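Local coordinates for dinitrogenase iron-molybdenum cofactor biosynthesis domain-containing protein (PDB 2YX6) that is of unknown function but binds nucleotide and carries the fold of the dinitrogenase iron-molybdenum cofactor biosynthesis family, at residues A[4-9]-A[15-20]; A[27-32]-A[60-65]. All coordinates share one frame; numbering follows the deposited sequence.

Contact 1 (A[4-9]-A[15-20]); sequences AIPAED and SNVSKH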
loop_
_atom_site.group_PDB
_atom_site.type_symbol
_atom_site.label_atom_id
_atom_site.label_comp_id
_atom_site.label_asym_id
_atom_site.label_seq_id
_atom_site.Cartn_x
_atom_site.Cartn_y
_atom_site.Cartn_z
ATOM N N ALA A 4 8.624 1.940 4.763
ATOM C CA ALA A 4 9.062 1.343 6.028
ATOM C C ALA A 4 9.214 -0.193 5.881
ATOM O O ALA A 4 8.350 -0.825 5.333
ATOM C CB ALA A 4 7.994 1.621 7.088
ATOM N N ILE A 5 10.273 -0.757 6.436
ATOM C CA ILE A 5 10.572 -2.167 6.309
ATOM C C ILE A 5 11.120 -2.700 7.638
ATOM O O ILE A 5 12.098 -2.196 8.131
ATOM C CB ILE A 5 11.584 -2.473 5.169
ATOM C CG1 ILE A 5 11.068 -1.991 3.808
ATOM C CG2 ILE A 5 11.890 -3.999 5.132
ATOM C CD1 ILE A 5 11.709 -0.880 3.398
ATOM N N PRO A 6 10.493 -3.768 8.192
ATOM C CA PRO A 6 11.002 -4.343 9.456
ATOM C C PRO A 6 12.302 -5.100 9.181
ATOM O O PRO A 6 12.364 -5.861 8.187
ATOM C CB PRO A 6 9.889 -5.308 9.902
ATOM C CG PRO A 6 9.237 -5.803 8.599
ATOM C CD PRO A 6 9.361 -4.539 7.630
ATOM N N ALA A 7 13.347 -4.861 9.986
ATOM C CA ALA A 7 14.647 -5.474 9.741
ATOM C C ALA A 7 14.930 -6.506 10.794
ATOM O O ALA A 7 14.537 -6.337 11.953
ATOM C CB ALA A 7 15.742 -4.432 9.756
ATOM N N GLU A 8 15.659 -7.544 10.393
ATOM C CA GLU A 8 16.039 -8.620 11.284
ATOM C C GLU A 8 17.244 -8.235 12.200
ATOM O O GLU A 8 17.405 -8.735 13.316
ATOM C CB GLU A 8 16.344 -9.851 10.428
ATOM C CG GLU A 8 16.814 -11.068 11.203
ATOM C CD GLU A 8 17.375 -12.165 10.294
ATOM O OE1 GLU A 8 16.772 -12.448 9.229
ATOM O OE2 GLU A 8 18.440 -12.740 10.641
ATOM N N ASP A 9 18.068 -7.321 11.719
ATOM C CA ASP A 9 19.343 -6.953 12.304
ATOM C C ASP A 9 19.351 -5.451 12.293
ATOM O O ASP A 9 18.501 -4.847 11.650
ATOM C CB ASP A 9 20.461 -7.402 11.342
ATOM C CG ASP A 9 20.611 -8.895 11.273
ATOM O OD1 ASP A 9 20.140 -9.613 12.196
ATOM O OD2 ASP A 9 21.219 -9.378 10.284
ATOM N N SER A 15 20.342 -5.674 5.841
ATOM C CA SER A 15 19.660 -6.652 6.685
ATOM C C SER A 15 18.587 -7.355 5.878
ATOM O O SER A 15 18.285 -6.956 4.784
ATOM C CB SER A 15 19.023 -5.994 7.924
ATOM O OG SER A 15 18.326 -6.992 8.691
ATOM N N ASN A 16 18.013 -8.416 6.401
ATOM C CA ASN A 16 16.884 -9.050 5.710
ATOM C C ASN A 16 15.582 -8.510 6.308
ATOM O O ASN A 16 15.564 -8.046 7.438
ATOM C CB ASN A 16 16.914 -10.570 5.903
ATOM C CG ASN A 16 18.147 -11.256 5.255
ATOM O OD1 ASN A 16 18.441 -11.090 4.063
ATOM N ND2 ASN A 16 18.843 -12.070 6.056
ATOM N N VAL A 17 14.493 -8.608 5.562
ATOM C CA VAL A 17 13.177 -8.341 6.093
ATOM C C VAL A 17 12.976 -9.301 7.243
ATOM O O VAL A 17 13.177 -10.476 7.085
ATOM C CB VAL A 17 12.061 -8.506 4.974
ATOM C CG1 VAL A 17 10.614 -8.308 5.542
ATOM C CG2 VAL A 17 12.357 -7.557 3.760
ATOM N N SER A 18 12.621 -8.786 8.416
ATOM C CA SER A 18 12.300 -9.638 9.556
ATOM C C SER A 18 11.066 -10.439 9.220
ATOM O O SER A 18 10.084 -9.915 8.693
ATOM C CB SER A 18 12.060 -8.799 10.807
ATOM O OG SER A 18 10.797 -8.161 10.677
ATOM N N LYS A 19 11.107 -11.722 9.513
ATOM C CA LYS A 19 9.965 -12.556 9.194
ATOM C C LYS A 19 8.718 -12.256 10.056
ATOM O O LYS A 19 7.606 -12.534 9.622
ATOM C CB LYS A 19 10.351 -14.063 9.161
ATOM C CG LYS A 19 11.331 -14.407 7.942
ATOM C CD LYS A 19 11.390 -15.927 7.606
ATOM C CE LYS A 19 11.951 -16.127 6.219
ATOM N NZ LYS A 19 11.710 -14.851 5.451
ATOM N N HIS A 20 8.886 -11.662 11.243
ATOM C CA HIS A 20 7.713 -11.301 12.068
ATOM C C HIS A 20 7.643 -9.811 12.375
ATOM O O HIS A 20 8.371 -9.326 13.222
ATOM C CB HIS A 20 7.665 -12.083 13.402
ATOM C CG HIS A 20 7.456 -13.563 13.233
ATOM N ND1 HIS A 20 6.261 -14.101 12.803
ATOM C CD2 HIS A 20 8.280 -14.618 13.474
ATOM C CE1 HIS A 20 6.361 -15.422 12.768
ATOM N NE2 HIS A 20 7.580 -15.759 13.157
#
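Two donors converge on the backbone oxygen of Asn16. Glu8 N reaches Asn16 O at 3.0 Å with a C=O...N angle of 167°, almost in line with the carbonyl, while the hydroxyl of Ser15 gives its proton to the same oxygen from the side, 3.2 Å from Ser15 OG to Asn16 O and tilted modestly from the carbonyl plane. Ser15 OG stands trans to its own backbone nitrogen (chi1 178°), which turns it toward 4-9, and there it accepts a bent bond from Asp9 N at 3.1 Å. One hydroxyl thus joins the carbonyl of Asn16 to the turn after the strand. Further along, Ser18 N donates to Pro6 O at 2.9 Å from well above the carbonyl plane, and this bond and that of Glu8 N frame the single beta bridge between Ala7 and Val17. The CA of Val17 adds a CA-H...O contact to Pro6 O.

Apolar groups pack beyond the bridge: Ile5 CG2 meets Val17 CG2 at 3.8 Å, the two side chains crossing at about a right angle, and helix 95-103 packs on both through Ile95. Ser18 OG sits 3.1 Å from Pro6 CB, buried and with no polar partner in the model. The chemistry implies a loop tied to the end of strand 2-7 mainly through backbone hydrogen bonds, with the Ser15 hydroxyl as the side-chain link and Val17 packing against Ile5 and Pro6 as the apolar part.

Contact 2 (A[27-32]-A[60-65]); sequences FVFVDI and KDHGAK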
loop_
_atom_site.group_PDB
_atom_site.type_symbol
_atom_site.label_atom_id
_atom_site.label_comp_id
_atom_site.label_asym_id
_atom_site.label_seq_id
_atom_site.Cartn_x
_atom_site.Cartn_y
_atom_site.Cartn_z
ATOM N N PHE A 27 13.767 -0.987 12.167
ATOM C CA PHE A 27 12.989 -0.655 10.995
ATOM C C PHE A 27 13.880 0.169 10.117
ATOM O O PHE A 27 14.667 0.982 10.602
ATOM C CB PHE A 27 11.737 0.138 11.340
ATOM C CG PHE A 27 10.530 -0.734 11.599
ATOM C CD1 PHE A 27 9.600 -0.981 10.579
ATOM C CD2 PHE A 27 10.377 -1.391 12.812
ATOM C CE1 PHE A 27 8.514 -1.821 10.802
ATOM C CE2 PHE A 27 9.281 -2.260 13.033
ATOM C CZ PHE A 27 8.370 -2.443 12.061
ATOM N N VAL A 28 13.706 -0.002 8.822
ATOM C CA VAL A 28 14.376 0.829 7.810
ATOM C C VAL A 28 13.350 1.664 7.040
ATOM O O VAL A 28 12.374 1.149 6.549
ATOM C CB VAL A 28 15.137 -0.101 6.807
ATOM C CG1 VAL A 28 15.812 0.683 5.688
ATOM C CG2 VAL A 28 16.107 -0.991 7.529
ATOM N N PHE A 29 13.587 2.964 6.940
ATOM C CA PHE A 29 12.707 3.935 6.285
ATOM C C PHE A 29 13.465 4.387 5.057
ATOM O O PHE A 29 14.612 4.852 5.149
ATOM C CB PHE A 29 12.404 5.128 7.227
ATOM C CG PHE A 29 11.610 4.747 8.402
ATOM C CD1 PHE A 29 10.225 4.678 8.309
ATOM C CD2 PHE A 29 12.223 4.335 9.569
ATOM C CE1 PHE A 29 9.445 4.284 9.410
ATOM C CE2 PHE A 29 11.440 3.928 10.687
ATOM C CZ PHE A 29 10.047 3.944 10.590
ATOM N N VAL A 30 12.845 4.223 3.910
ATOM C CA VAL A 30 13.548 4.528 2.669
ATOM C C VAL A 30 12.768 5.561 1.897
ATOM O O VAL A 30 11.568 5.311 1.539
ATOM C CB VAL A 30 13.649 3.278 1.737
ATOM C CG1 VAL A 30 14.418 3.712 0.437
ATOM C CG2 VAL A 30 14.381 2.111 2.460
ATOM N N ASP A 31 13.413 6.694 1.607
ATOM C CA ASP A 31 12.809 7.709 0.789
ATOM C C ASP A 31 13.081 7.507 -0.675
ATOM O O ASP A 31 14.242 7.541 -1.116
ATOM C CB ASP A 31 13.312 9.089 1.161
ATOM C CG ASP A 31 12.727 9.553 2.437
ATOM O OD1 ASP A 31 12.898 8.847 3.446
ATOM O OD2 ASP A 31 12.111 10.631 2.422
ATOM N N ILE A 32 12.006 7.321 -1.429
ATOM C CA ILE A 32 12.145 6.985 -2.850
ATOM C C ILE A 32 11.575 8.157 -3.671
ATOM O O ILE A 32 10.479 8.680 -3.393
ATOM C CB ILE A 32 11.525 5.599 -3.156
ATOM C CG1 ILE A 32 12.375 4.550 -2.443
ATOM C CG2 ILE A 32 11.532 5.299 -4.694
ATOM C CD1 ILE A 32 11.782 3.125 -2.335
ATOM N N LYS A 60 3.607 5.596 11.206
ATOM C CA LYS A 60 2.953 6.834 10.809
ATOM C C LYS A 60 3.713 8.073 11.289
ATOM O O LYS A 60 3.958 8.989 10.529
ATOM C CB LYS A 60 1.521 6.866 11.322
ATOM C CG LYS A 60 0.651 7.958 10.609
ATOM C CD LYS A 60 -0.716 8.120 11.267
ATOM C CE LYS A 60 -1.622 9.179 10.608
ATOM N NZ LYS A 60 -2.805 9.585 11.506
ATOM N N ASP A 61 4.156 8.047 12.548
ATOM C CA ASP A 61 4.926 9.158 13.119
ATOM C C ASP A 61 6.255 9.393 12.395
ATOM O O ASP A 61 6.787 10.481 12.440
ATOM C CB ASP A 61 5.186 8.935 14.599
ATOM C CG ASP A 61 3.883 8.941 15.438
ATOM O OD1 ASP A 61 2.881 9.555 14.985
ATOM O OD2 ASP A 61 3.877 8.297 16.535
ATOM N N HIS A 62 6.781 8.353 11.752
ATOM C CA HIS A 62 7.958 8.483 10.908
ATOM C C HIS A 62 7.704 8.812 9.447
ATOM O O HIS A 62 8.629 8.868 8.661
ATOM C CB HIS A 62 8.818 7.244 11.059
ATOM C CG HIS A 62 9.645 7.265 12.315
ATOM N ND1 HIS A 62 9.113 6.984 13.556
ATOM C CD2 HIS A 62 10.949 7.583 12.523
ATOM C CE1 HIS A 62 10.064 7.085 14.473
ATOM N NE2 HIS A 62 11.186 7.449 13.871
ATOM N N GLY A 63 6.474 9.096 9.092
ATOM C CA GLY A 63 6.160 9.582 7.738
ATOM C C GLY A 63 5.994 8.482 6.708
ATOM O O GLY A 63 5.880 8.781 5.535
ATOM N N ALA A 64 6.008 7.197 7.125
ATOM C CA ALA A 64 6.000 6.115 6.111
ATOM C C ALA A 64 4.569 5.942 5.651
ATOM O O ALA A 64 3.640 5.992 6.472
ATOM C CB ALA A 64 6.554 4.864 6.666
ATOM N N LYS A 65 4.358 5.796 4.342
ATOM C CA LYS A 65 2.995 5.629 3.850
ATOM C C LYS A 65 2.823 4.232 3.281
ATOM O O LYS A 65 1.716 3.790 3.027
ATOM C CB LYS A 65 2.691 6.678 2.758
ATOM C CG LYS A 65 2.894 8.142 3.244
ATOM C CD LYS A 65 1.835 9.070 2.635
ATOM C CE LYS A 65 0.458 8.743 3.177
ATOM N NZ LYS A 65 0.513 8.809 4.679
#
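Phe29 and His62 form an offset aromatic stack between the mixed beta-sheet and the turn that follows helix 54-61, part of the alpha/beta fold of this family. The ring planes differ by only 16° and the centroids lie 4.9 Å apart, evidence of displaced rather than full overlap. The displacement brings His62 CB over one face of the phenylalanine ring, 3.4 Å from Phe29 CE1, while His62 CG lies 3.8 Å from Phe29 CZ. Both side chains place CG opposite the carbonyl carbon and beside the backbone N, with chi1 -66° in Phe29 and -79° in His62; both CA–CB bonds are directed at the opposite segment, and the side chains then cross at about a right angle. His62 is the first residue to leave helical backbone angles, and its ND1 is hydrogen-bonded to Phe58 O one turn back in the helix, which should limit rotation of the imidazole. Ile59 of that helix also packs on Phe29. Replacing Phe29 with an alanine would probably leave the imidazole without its stacking partner and open a gap between strand 26-33 and the turn. Against the edge of the Phe29 ring, near its plane, the methyl carbon Ala64 CB stands 4.0 Å from Phe29 CD1.

Overall arrangement
Contact 1 closes in the chain before contact 2 opens, and their centres are 14 Å apart. They meet through neighbouring antiparallel strands: Ile5 O lies 2.8 Å from Val28 N, a probable hydrogen bond between strands 2-7 and 26-33, and Ala4 CB packs 3.6 Å from Ala64 CB. At the same junction Phe27 CD1 packs 3.7 Å from Ile5 O and 3.8 Å from Pro6 N, so both contacts reach one sheet. Val87, seen to bind ADP in this protein although none is bound to this chain, has its side chain about 8 Å from that of Pro6 and about 10 Å from that of Ala64; these separations place both contacts near one of the ADP-binding residues without touching it.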